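Local coordinates for receptor-type tyrosine-protein phosphatase C (Rattus norvegicus, PDB 5FN8) that dephosphorylates phosphotyrosine on signalling proteins and is probably required for T-cell activation through the antigen receptor, this fragment being two fibronectin type III domains of its extracellular region, at residues A95-K105 with V116-G126; L157-V167 with D177-T185. One frame throughout, in Å; residues are numbered along the deposited sequence.

Contact 1: residues A95-K105 with V116-G126; sequences AARPGKVNGMK and VTCNSPYEING. With NAG (2-acetamido-2-deoxy-beta-D-glucopyranose), chain H.
The amide of Asn-102 crosses the side chain of Tyr-122 at about a right angle, its plane turned 53° from the ring, with ND2 3.3 Å from Tyr-122 CD2. This meeting lies just beyond the hairpin of antiparallel strands 104-108 and 114-119 in a fibronectin type III domain, and it illustrates how one side chain can tie the chain leading into one strand to the loop that leaves its partner. With CG anti to its own carbonyl carbon (chi1 -68°), Asn-102 carries its amide to the loop, and ND2 donates to Ser-120 O at 3.1 Å, the acceptor lying close to the amide plane. ND2 also donates to a water that donates a hydrogen bond to Lys-100 O and accepts from Tyr-122 N, while the Tyr-122 ring stacks on Tyr-122 of a second subunit. The backbones of Asn-102 and Asn-119 exchange a pair of hydrogen bonds, as do those of Lys-105 and Thr-117; the one-residue shift in register between these pairs is a beta bulge.

On the inner side, Val-101 spreads both methyls around the sulfur of Cys-118, with Val-101 CB 3.5 Å from Cys-118 SG; that sulfur is in the disulfide to Cys-150. Further along, the extended Met-104 chain, CG anti to the backbone N, brings CE obliquely to Val-116 CG1 at 3.9 Å. Pro-121 lays CB against Lys-100 O and CG against Gly-99 O, and its ring also meets Phe-169. Nearer Ala-95, Asn-125 O accepts from Ala-96 N. Asn-125 ND2 reaches Arg-97 O at 3.0 Å, standing above the carbonyl plane, and Arg-97 N donates a nearly straight bond (176°) to the N-acetylglucosamine oxygen O7.

Contact 2: residues L157-V167 with D177-T185; sequences LYYSTDYEFLV and DPEIKPQST
Thr-185 OG1 donates to Tyr-158 O at 2.6 Å and accepts from Thr-161 N at 2.9 Å, this second bond nearly straight at 171°. Two bonds thus grip one hydroxyl, placed by chi1 of 53° between the backbone N and the carbonyl carbon. Thr-185 CG2, anti to the carbonyl carbon, lies 3.7 Å from Tyr-163 CE2 and 3.8 Å from Leu-157 CD1. The Tyr-163 ring is positioned in turn by Leu-157 CD2 over one face, offset toward the rim, and by Tyr-163 OH, which accepts from Tyr-158 N at 3.0 Å.

From this clasp runs the antiparallel hairpin of strands 162-170 and 179-184, at one margin of the four-stranded sheet of the fibronectin type III domain. Tyr-163, Phe-165 and Val-167 exchange paired backbone bonds with Gln-183, Lys-181 and Glu-179. Phe-165 crosses Gln-183 at a slant, CE1 lying 3.5 Å from Gln-183 CB, while Lys-181 O and Gln-183 O sit at the ring edge, in plane; Ile-114 and Val-116 of the facing sheet also pack on this ring. On the other face of the hairpin, Leu-166 and Ile-180 run alongside each other in the same direction, with Leu-166 CD2 and Ile-180 CD1 3.8 Å apart. Glu-164 runs alongside Ile-180 too, its OE1 3.3 Å from Ile-180 CG2.

Contact 1 closes before contact 2 opens along the chain, and their centres stand about 19 Å apart within the second fibronectin type III domain of this fragment. They belong to opposing sheets of the sandwich: contact 1 to the three-stranded sheet with strand 151-154, contact 2 to the four-stranded sheet with 130-137 and 140-147. Salt bridges join the segment leading into strand 104-108 to Asp-177 and to Glu-179 at the start of strand 179-184, Arg-97 NH2 to Asp-177 OD1 at 2.9 Å and Lys-100 NZ to Glu-179 OE1 at 3.0 Å. Met-104 also packs against Val-167 and strand 179-184, so residues 95-105 are held both to 116-126 and to the last strand of the domain.

Contact 1: residues A95-K105 with V116-G126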
loop_
_atom_site.group_PDB
_atom_site.type_symbol
_atom_site.label_atom_id
_atom_site.label_comp_id
_atom_site.label_asym_id
_atom_site.label_seq_id
_atom_site.Cartn_x
_atom_site.Cartn_y
_atom_site.Cartn_z
ATOM N N ALA B 95 -11.967 -5.189 8.715
ATOM C CA ALA B 95 -12.053 -4.802 7.317
ATOM C C ALA B 95 -12.780 -3.465 7.171
ATOM O O ALA B 95 -13.545 -3.045 8.055
ATOM C CB ALA B 95 -12.762 -5.884 6.518
ATOM N N ALA B 96 -12.520 -2.780 6.062
ATOM C CA ALA B 96 -13.207 -1.531 5.756
ATOM C C ALA B 96 -13.698 -1.574 4.289
ATOM O O ALA B 96 -13.437 -2.548 3.567
ATOM C CB ALA B 96 -12.256 -0.350 5.980
ATOM N N ARG B 97 -14.433 -0.528 3.849
ATOM C CA ARG B 97 -14.897 -0.423 2.471
ATOM C C ARG B 97 -13.658 -0.262 1.599
ATOM O O ARG B 97 -12.748 0.501 1.955
ATOM C CB ARG B 97 -15.796 0.801 2.276
ATOM C CG ARG B 97 -17.121 0.722 3.009
ATOM C CD ARG B 97 -17.906 1.990 2.797
ATOM N NE ARG B 97 -18.721 1.911 1.584
ATOM C CZ ARG B 97 -18.599 2.692 0.511
ATOM N NH1 ARG B 97 -17.675 3.648 0.477
ATOM N NH2 ARG B 97 -19.396 2.524 -0.533
ATOM N N PRO B 98 -13.550 -1.023 0.487
ATOM C CA PRO B 98 -12.390 -0.837 -0.399
ATOM C C PRO B 98 -12.544 0.514 -1.137
ATOM O O PRO B 98 -13.573 1.210 -1.008
ATOM C CB PRO B 98 -12.553 -2.003 -1.395
ATOM C CG PRO B 98 -14.006 -2.257 -1.463
ATOM C CD PRO B 98 -14.528 -1.979 -0.088
ATOM N N GLY B 99 -11.574 0.833 -1.981
ATOM C CA GLY B 99 -11.673 2.014 -2.820
ATOM C C GLY B 99 -12.350 1.681 -4.137
ATOM O O GLY B 99 -12.869 0.579 -4.320
ATOM N N LYS B 100 -12.362 2.639 -5.057
ATOM C CA LYS B 100 -12.949 2.471 -6.377
ATOM C C LYS B 100 -11.944 1.821 -7.310
ATOM O O LYS B 100 -10.758 1.933 -7.111
ATOM C CB LYS B 100 -13.421 3.809 -6.940
ATOM C CG LYS B 100 -14.500 4.506 -6.126
ATOM C CD LYS B 100 -14.696 5.946 -6.595
ATOM C CE LYS B 100 -15.405 6.051 -7.922
ATOM N NZ LYS B 100 -15.293 7.411 -8.518
ATOM N N VAL B 101 -12.421 1.142 -8.327
ATOM C CA VAL B 101 -11.586 0.486 -9.319
ATOM C C VAL B 101 -10.861 1.561 -10.155
ATOM O O VAL B 101 -11.354 2.692 -10.303
ATOM C CB VAL B 101 -12.411 -0.518 -10.201
ATOM C CG1 VAL B 101 -13.022 -1.635 -9.355
ATOM C CG2 VAL B 101 -13.471 0.185 -11.085
ATOM N N ASN B 102 -9.712 1.201 -10.711
ATOM C CA ASN B 102 -8.931 2.130 -11.521
ATOM C C ASN B 102 -8.953 1.738 -12.975
ATOM O O ASN B 102 -8.914 0.555 -13.293
ATOM C CB ASN B 102 -7.470 2.226 -10.992
ATOM C CG ASN B 102 -7.375 2.887 -9.636
ATOM O OD1 ASN B 102 -7.671 4.091 -9.477
ATOM N ND2 ASN B 102 -7.021 2.096 -8.620
ATOM N N GLY B 103 -8.989 2.743 -13.834
ATOM C CA GLY B 103 -8.924 2.596 -15.282
ATOM C C GLY B 103 -10.081 1.868 -15.914
ATOM O O GLY B 103 -9.868 1.002 -16.775
ATOM N N MET B 104 -11.316 2.227 -15.496
ATOM C CA MET B 104 -12.517 1.593 -16.034
ATOM C C MET B 104 -12.745 2.026 -17.472
ATOM O O MET B 104 -12.927 3.224 -17.751
ATOM C CB MET B 104 -13.739 1.864 -15.157
ATOM C CG MET B 104 -14.906 0.956 -15.475
ATOM S SD MET B 104 -16.370 1.574 -14.655
ATOM C CE MET B 104 -17.672 0.911 -15.733
ATOM N N LYS B 105 -12.683 1.048 -18.384
ATOM C CA LYS B 105 -12.880 1.278 -19.810
ATOM C C LYS B 105 -14.080 0.517 -20.343
ATOM O O LYS B 105 -14.185 -0.702 -20.185
ATOM C CB LYS B 105 -11.625 0.918 -20.608
ATOM C CG LYS B 105 -11.241 1.980 -21.625
ATOM C CD LYS B 105 -9.763 2.259 -21.527
ATOM C CE LYS B 105 -8.949 1.548 -22.582
ATOM N NZ LYS B 105 -7.759 0.840 -22.012
ATOM N N VAL B 116 -16.275 -4.441 -20.742
ATOM C CA VAL B 116 -15.964 -3.605 -19.585
ATOM C C VAL B 116 -14.684 -4.138 -18.908
ATOM O O VAL B 116 -14.580 -5.328 -18.643
ATOM C CB VAL B 116 -17.159 -3.431 -18.588
ATOM C CG1 VAL B 116 -16.804 -2.442 -17.464
ATOM C CG2 VAL B 116 -18.432 -2.985 -19.303
ATOM N N THR B 117 -13.699 -3.259 -18.683
ATOM C CA THR B 117 -12.407 -3.606 -18.072
ATOM C C THR B 117 -12.025 -2.569 -17.053
ATOM O O THR B 117 -12.396 -1.402 -17.170
ATOM C CB THR B 117 -11.280 -3.740 -19.117
ATOM O OG1 THR B 117 -11.209 -2.534 -19.880
ATOM C CG2 THR B 117 -11.457 -4.948 -20.038
ATOM N N CYS B 118 -11.296 -2.994 -16.044
ATOM C CA CYS B 118 -10.815 -2.111 -15.002
ATOM C C CYS B 118 -9.669 -2.790 -14.297
ATOM O O CYS B 118 -9.398 -3.979 -14.523
ATOM C CB CYS B 118 -11.930 -1.717 -14.026
ATOM S SG CYS B 118 -12.292 -2.963 -12.750
ATOM N N ASN B 119 -9.000 -2.035 -13.431
ATOM C CA ASN B 119 -7.922 -2.564 -12.624
ATOM C C ASN B 119 -8.303 -2.390 -11.175
ATOM O O ASN B 119 -9.148 -1.556 -10.838
ATOM C CB ASN B 119 -6.601 -1.861 -12.939
ATOM C CG ASN B 119 -6.193 -1.939 -14.387
ATOM O OD1 ASN B 119 -6.073 -0.920 -15.072
ATOM N ND2 ASN B 119 -5.987 -3.150 -14.888
ATOM N N SER B 120 -7.675 -3.177 -10.329
ATOM C CA SER B 120 -7.853 -3.206 -8.888
ATOM C C SER B 120 -7.817 -1.822 -8.220
ATOM O O SER B 120 -7.067 -0.957 -8.683
ATOM C CB SER B 120 -6.755 -4.078 -8.283
ATOM O OG SER B 120 -6.834 -4.156 -6.870
ATOM N N PRO B 121 -8.560 -1.592 -7.099
ATOM C CA PRO B 121 -8.383 -0.334 -6.358
ATOM C C PRO B 121 -7.017 -0.406 -5.620
ATOM O O PRO B 121 -6.405 -1.481 -5.512
ATOM C CB PRO B 121 -9.527 -0.379 -5.327
ATOM C CG PRO B 121 -10.392 -1.520 -5.737
ATOM C CD PRO B 121 -9.491 -2.476 -6.375
ATOM N N TYR B 122 -6.549 0.719 -5.083
ATOM C CA TYR B 122 -5.272 0.702 -4.357
ATOM C C TYR B 122 -5.459 0.145 -2.940
ATOM O O TYR B 122 -4.684 -0.715 -2.501
ATOM C CB TYR B 122 -4.628 2.095 -4.372
ATOM C CG TYR B 122 -4.165 2.527 -5.746
ATOM C CD1 TYR B 122 -2.987 2.028 -6.293
ATOM C CD2 TYR B 122 -4.866 3.484 -6.469
ATOM C CE1 TYR B 122 -2.531 2.456 -7.539
ATOM C CE2 TYR B 122 -4.386 3.968 -7.687
ATOM C CZ TYR B 122 -3.243 3.418 -8.240
ATOM O OH TYR B 122 -2.812 3.857 -9.468
ATOM N N GLU B 123 -6.560 0.559 -2.292
ATOM C CA GLU B 123 -7.027 0.136 -0.970
ATOM C C GLU B 123 -8.023 -1.039 -1.095
ATOM O O GLU B 123 -9.173 -0.825 -1.491
ATOM C CB GLU B 123 -7.714 1.324 -0.270
ATOM C CG GLU B 123 -6.758 2.460 0.128
ATOM C CD GLU B 123 -7.395 3.562 0.953
ATOM O OE1 GLU B 123 -8.015 3.251 1.998
ATOM O OE2 GLU B 123 -7.276 4.741 0.549
ATOM N N ILE B 124 -7.562 -2.280 -0.790
ATOM C CA ILE B 124 -8.341 -3.523 -0.780
ATOM C C ILE B 124 -9.180 -3.594 0.493
ATOM O O ILE B 124 -10.399 -3.779 0.413
ATOM C CB ILE B 124 -7.455 -4.785 -0.995
ATOM C CG1 ILE B 124 -6.566 -4.667 -2.292
ATOM C CG2 ILE B 124 -8.301 -6.109 -0.991
ATOM C CD1 ILE B 124 -7.223 -4.240 -3.559
ATOM N N ASN B 125 -8.524 -3.449 1.666
ATOM C CA ASN B 125 -9.118 -3.417 3.020
ATOM C C ASN B 125 -9.895 -4.631 3.474
ATOM O O ASN B 125 -10.720 -4.529 4.390
ATOM C CB ASN B 125 -9.947 -2.130 3.213
ATOM C CG ASN B 125 -9.159 -0.870 3.003
ATOM O OD1 ASN B 125 -7.927 -0.862 3.102
ATOM N ND2 ASN B 125 -9.855 0.230 2.724
ATOM N N GLY B 126 -9.618 -5.769 2.868
ATOM C CA GLY B 126 -10.324 -6.997 3.209
ATOM C C GLY B 126 -9.638 -8.230 2.674
ATOM O O GLY B 126 -8.662 -8.099 1.928
HETATM C C1 NAG H . -14.215 2.655 9.630
HETATM C C2 NAG H . -14.918 3.029 8.325
HETATM C C3 NAG H . -15.828 4.236 8.562
HETATM C C4 NAG H . -16.828 3.933 9.676
HETATM C C5 NAG H . -16.094 3.480 10.938
HETATM C C6 NAG H . -17.022 2.995 12.029
HETATM C C7 NAG H . -14.211 2.610 5.986
HETATM C C8 NAG H . -13.345 3.095 4.861
HETATM N N2 NAG H . -14.052 3.249 7.174
HETATM O O3 NAG H . -16.538 4.543 7.365
HETATM O O4 NAG H . -17.618 5.081 9.968
HETATM O O5 NAG H . -15.211 2.388 10.628
HETATM O O6 NAG H . -17.995 2.079 11.543
HETATM O O7 NAG H . -15.011 1.684 5.838
HETATM O O HOH W 1 -8.307 3.002 -6.133
#

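Contact 2: residues L157-V167 with D177-T185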
loop_
_atom_site.group_PDB
_atom_site.type_symbol
_atom_site.label_atom_id
_atom_site.label_comp_id
_atom_site.label_asym_id
_atom_site.label_seq_id
_atom_site.Cartn_x
_atom_site.Cartn_y
_atom_site.Cartn_z
ATOM N N LEU B 157 -27.733 -7.130 -25.879
ATOM C CA LEU B 157 -28.390 -5.883 -25.473
ATOM C C LEU B 157 -29.269 -5.366 -26.626
ATOM O O LEU B 157 -29.214 -5.917 -27.732
ATOM C CB LEU B 157 -27.340 -4.811 -25.081
ATOM C CG LEU B 157 -26.333 -5.137 -23.966
ATOM C CD1 LEU B 157 -25.175 -4.192 -24.026
ATOM C CD2 LEU B 157 -26.961 -5.032 -22.573
ATOM N N TYR B 158 -30.088 -4.323 -26.379
ATOM C CA TYR B 158 -30.908 -3.719 -27.439
ATOM C C TYR B 158 -29.977 -2.853 -28.304
ATOM O O TYR B 158 -28.927 -2.416 -27.812
ATOM C CB TYR B 158 -32.111 -2.945 -26.872
ATOM C CG TYR B 158 -33.146 -3.825 -26.189
ATOM C CD1 TYR B 158 -33.857 -4.786 -26.905
ATOM C CD2 TYR B 158 -33.470 -3.643 -24.848
ATOM C CE1 TYR B 158 -34.838 -5.571 -26.292
ATOM C CE2 TYR B 158 -34.430 -4.438 -24.219
ATOM C CZ TYR B 158 -35.125 -5.389 -24.948
ATOM O OH TYR B 158 -36.092 -6.159 -24.337
ATOM N N TYR B 159 -30.336 -2.669 -29.594
ATOM C CA TYR B 159 -29.535 -2.044 -30.653
ATOM C C TYR B 159 -29.141 -0.568 -30.617
ATOM O O TYR B 159 -28.016 -0.246 -31.046
ATOM C CB TYR B 159 -29.997 -2.469 -32.059
ATOM C CG TYR B 159 -29.462 -3.832 -32.436
ATOM C CD1 TYR B 159 -28.117 -4.009 -32.763
ATOM C CD2 TYR B 159 -30.276 -4.961 -32.387
ATOM C CE1 TYR B 159 -27.610 -5.269 -33.087
ATOM C CE2 TYR B 159 -29.778 -6.227 -32.707
ATOM C CZ TYR B 159 -28.440 -6.377 -33.051
ATOM O OH TYR B 159 -27.917 -7.618 -33.344
ATOM N N SER B 160 -30.035 0.336 -30.183
ATOM C CA SER B 160 -29.660 1.758 -30.145
ATOM C C SER B 160 -30.087 2.301 -28.800
ATOM O O SER B 160 -30.980 3.144 -28.693
ATOM C CB SER B 160 -30.272 2.526 -31.319
ATOM O OG SER B 160 -29.499 2.372 -32.497
ATOM N N THR B 161 -29.462 1.755 -27.753
ATOM C CA THR B 161 -29.819 2.060 -26.376
ATOM C C THR B 161 -28.646 2.579 -25.549
ATOM O O THR B 161 -27.506 2.127 -25.710
ATOM C CB THR B 161 -30.549 0.832 -25.784
ATOM O OG1 THR B 161 -31.601 0.437 -26.685
ATOM C CG2 THR B 161 -31.124 1.083 -24.384
ATOM N N ASP B 162 -28.941 3.560 -24.677
ATOM C CA ASP B 162 -27.994 4.120 -23.711
ATOM C C ASP B 162 -28.033 3.208 -22.478
ATOM O O ASP B 162 -29.112 2.887 -21.952
ATOM C CB ASP B 162 -28.384 5.553 -23.280
ATOM C CG ASP B 162 -28.662 6.535 -24.398
ATOM O OD1 ASP B 162 -27.692 6.959 -25.074
ATOM O OD2 ASP B 162 -29.846 6.923 -24.562
ATOM N N TYR B 163 -26.852 2.785 -22.040
ATOM C CA TYR B 163 -26.675 1.944 -20.871
ATOM C C TYR B 163 -25.656 2.567 -19.916
ATOM O O TYR B 163 -24.772 3.306 -20.350
ATOM C CB TYR B 163 -26.175 0.554 -21.300
ATOM C CG TYR B 163 -27.220 -0.315 -21.960
ATOM C CD1 TYR B 163 -28.113 -1.066 -21.198
ATOM C CD2 TYR B 163 -27.274 -0.441 -23.345
ATOM C CE1 TYR B 163 -29.077 -1.879 -21.803
ATOM C CE2 TYR B 163 -28.221 -1.267 -23.961
ATOM C CZ TYR B 163 -29.122 -1.980 -23.184
ATOM O OH TYR B 163 -30.048 -2.803 -23.767
ATOM N N GLU B 164 -25.799 2.293 -18.616
ATOM C CA GLU B 164 -24.796 2.698 -17.634
ATOM C C GLU B 164 -24.193 1.461 -17.024
ATOM O O GLU B 164 -24.878 0.442 -16.836
ATOM C CB GLU B 164 -25.218 3.800 -16.616
ATOM C CG GLU B 164 -26.453 3.542 -15.762
ATOM C CD GLU B 164 -26.555 4.260 -14.417
ATOM O OE1 GLU B 164 -25.511 4.710 -13.890
ATOM O OE2 GLU B 164 -27.682 4.336 -13.867
ATOM N N PHE B 165 -22.877 1.508 -16.845
ATOM C CA PHE B 165 -22.096 0.403 -16.302
ATOM C C PHE B 165 -21.502 0.865 -15.010
ATOM O O PHE B 165 -20.840 1.902 -14.967
ATOM C CB PHE B 165 -21.052 -0.092 -17.327
ATOM C CG PHE B 165 -21.699 -0.550 -18.620
ATOM C CD1 PHE B 165 -22.053 0.365 -19.608
ATOM C CD2 PHE B 165 -21.964 -1.893 -18.847
ATOM C CE1 PHE B 165 -22.691 -0.051 -20.778
ATOM C CE2 PHE B 165 -22.573 -2.315 -20.037
ATOM C CZ PHE B 165 -22.951 -1.388 -20.984
ATOM N N LEU B 166 -21.811 0.132 -13.933
ATOM C CA LEU B 166 -21.363 0.432 -12.579
ATOM C C LEU B 166 -20.547 -0.737 -12.087
ATOM O O LEU B 166 -21.088 -1.826 -11.937
ATOM C CB LEU B 166 -22.581 0.638 -11.665
ATOM C CG LEU B 166 -23.579 1.754 -12.006
ATOM C CD1 LEU B 166 -24.732 1.233 -12.904
ATOM C CD2 LEU B 166 -24.202 2.287 -10.733
ATOM N N VAL B 167 -19.234 -0.530 -11.892
ATOM C CA VAL B 167 -18.308 -1.530 -11.371
ATOM C C VAL B 167 -18.001 -1.206 -9.918
ATOM O O VAL B 167 -17.604 -0.086 -9.643
ATOM C CB VAL B 167 -16.995 -1.711 -12.186
ATOM C CG1 VAL B 167 -16.112 -2.807 -11.554
ATOM C CG2 VAL B 167 -17.292 -2.058 -13.631
ATOM N N ASP B 177 -17.489 2.120 -3.415
ATOM C CA ASP B 177 -18.257 3.007 -4.302
ATOM C C ASP B 177 -18.102 2.556 -5.756
ATOM O O ASP B 177 -17.018 2.066 -6.126
ATOM C CB ASP B 177 -17.761 4.470 -4.164
ATOM C CG ASP B 177 -18.186 5.199 -2.900
ATOM O OD1 ASP B 177 -19.241 4.829 -2.316
ATOM O OD2 ASP B 177 -17.530 6.198 -2.553
ATOM N N PRO B 178 -19.139 2.740 -6.609
ATOM C CA PRO B 178 -18.986 2.349 -8.008
ATOM C C PRO B 178 -18.277 3.392 -8.865
ATOM O O PRO B 178 -18.383 4.603 -8.641
ATOM C CB PRO B 178 -20.429 2.222 -8.487
ATOM C CG PRO B 178 -21.178 3.208 -7.675
ATOM C CD PRO B 178 -20.501 3.262 -6.345
ATOM N N GLU B 179 -17.589 2.906 -9.885
ATOM C CA GLU B 179 -17.071 3.680 -10.976
ATOM C C GLU B 179 -18.157 3.488 -12.083
ATOM O O GLU B 179 -18.432 2.355 -12.507
ATOM C CB GLU B 179 -15.682 3.184 -11.409
ATOM C CG GLU B 179 -14.950 4.190 -12.290
ATOM C CD GLU B 179 -14.847 5.597 -11.726
ATOM O OE1 GLU B 179 -14.054 5.799 -10.778
ATOM O OE2 GLU B 179 -15.590 6.486 -12.202
ATOM N N ILE B 180 -18.842 4.592 -12.449
ATOM C CA ILE B 180 -19.938 4.639 -13.417
ATOM C C ILE B 180 -19.464 5.166 -14.777
ATOM O O ILE B 180 -18.794 6.204 -14.849
ATOM C CB ILE B 180 -21.139 5.453 -12.856
ATOM C CG1 ILE B 180 -21.548 4.942 -11.460
ATOM C CG2 ILE B 180 -22.322 5.477 -13.843
ATOM C CD1 ILE B 180 -22.629 5.745 -10.722
ATOM N N LYS B 181 -19.824 4.456 -15.855
ATOM C CA LYS B 181 -19.458 4.843 -17.220
ATOM C C LYS B 181 -20.636 4.677 -18.186
ATOM O O LYS B 181 -21.163 3.569 -18.308
ATOM C CB LYS B 181 -18.220 4.055 -17.737
ATOM C CG LYS B 181 -16.912 4.326 -17.006
ATOM C CD LYS B 181 -16.295 5.672 -17.297
ATOM C CE LYS B 181 -15.147 5.985 -16.357
ATOM N NZ LYS B 181 -15.436 7.215 -15.565
ATOM N N PRO B 182 -21.073 5.749 -18.885
ATOM C CA PRO B 182 -22.140 5.566 -19.899
ATOM C C PRO B 182 -21.576 4.942 -21.179
ATOM O O PRO B 182 -20.425 5.181 -21.536
ATOM C CB PRO B 182 -22.657 6.988 -20.152
ATOM C CG PRO B 182 -21.506 7.885 -19.802
ATOM C CD PRO B 182 -20.561 7.141 -18.879
ATOM N N GLN B 183 -22.367 4.107 -21.835
ATOM C CA GLN B 183 -22.022 3.451 -23.096
ATOM C C GLN B 183 -23.285 3.029 -23.831
ATOM O O GLN B 183 -24.090 2.264 -23.292
ATOM C CB GLN B 183 -21.085 2.256 -22.878
ATOM C CG GLN B 183 -20.668 1.536 -24.158
ATOM C CD GLN B 183 -19.436 2.097 -24.828
ATOM O OE1 GLN B 183 -18.922 3.163 -24.477
ATOM N NE2 GLN B 183 -18.933 1.383 -25.820
ATOM N N SER B 184 -23.449 3.536 -25.064
ATOM C CA SER B 184 -24.566 3.204 -25.953
ATOM C C SER B 184 -24.228 2.006 -26.859
ATOM O O SER B 184 -23.054 1.649 -27.020
ATOM C CB SER B 184 -24.956 4.410 -26.809
ATOM O OG SER B 184 -25.859 5.287 -26.152
ATOM N N THR B 185 -25.262 1.392 -27.449
ATOM C CA THR B 185 -25.099 0.263 -28.374
ATOM C C THR B 185 -25.164 0.691 -29.850
ATOM O O THR B 185 -25.330 1.870 -30.170
ATOM C CB THR B 185 -26.092 -0.859 -28.065
ATOM O OG1 THR B 185 -27.414 -0.316 -28.026
ATOM C CG2 THR B 185 -25.765 -1.593 -26.766
#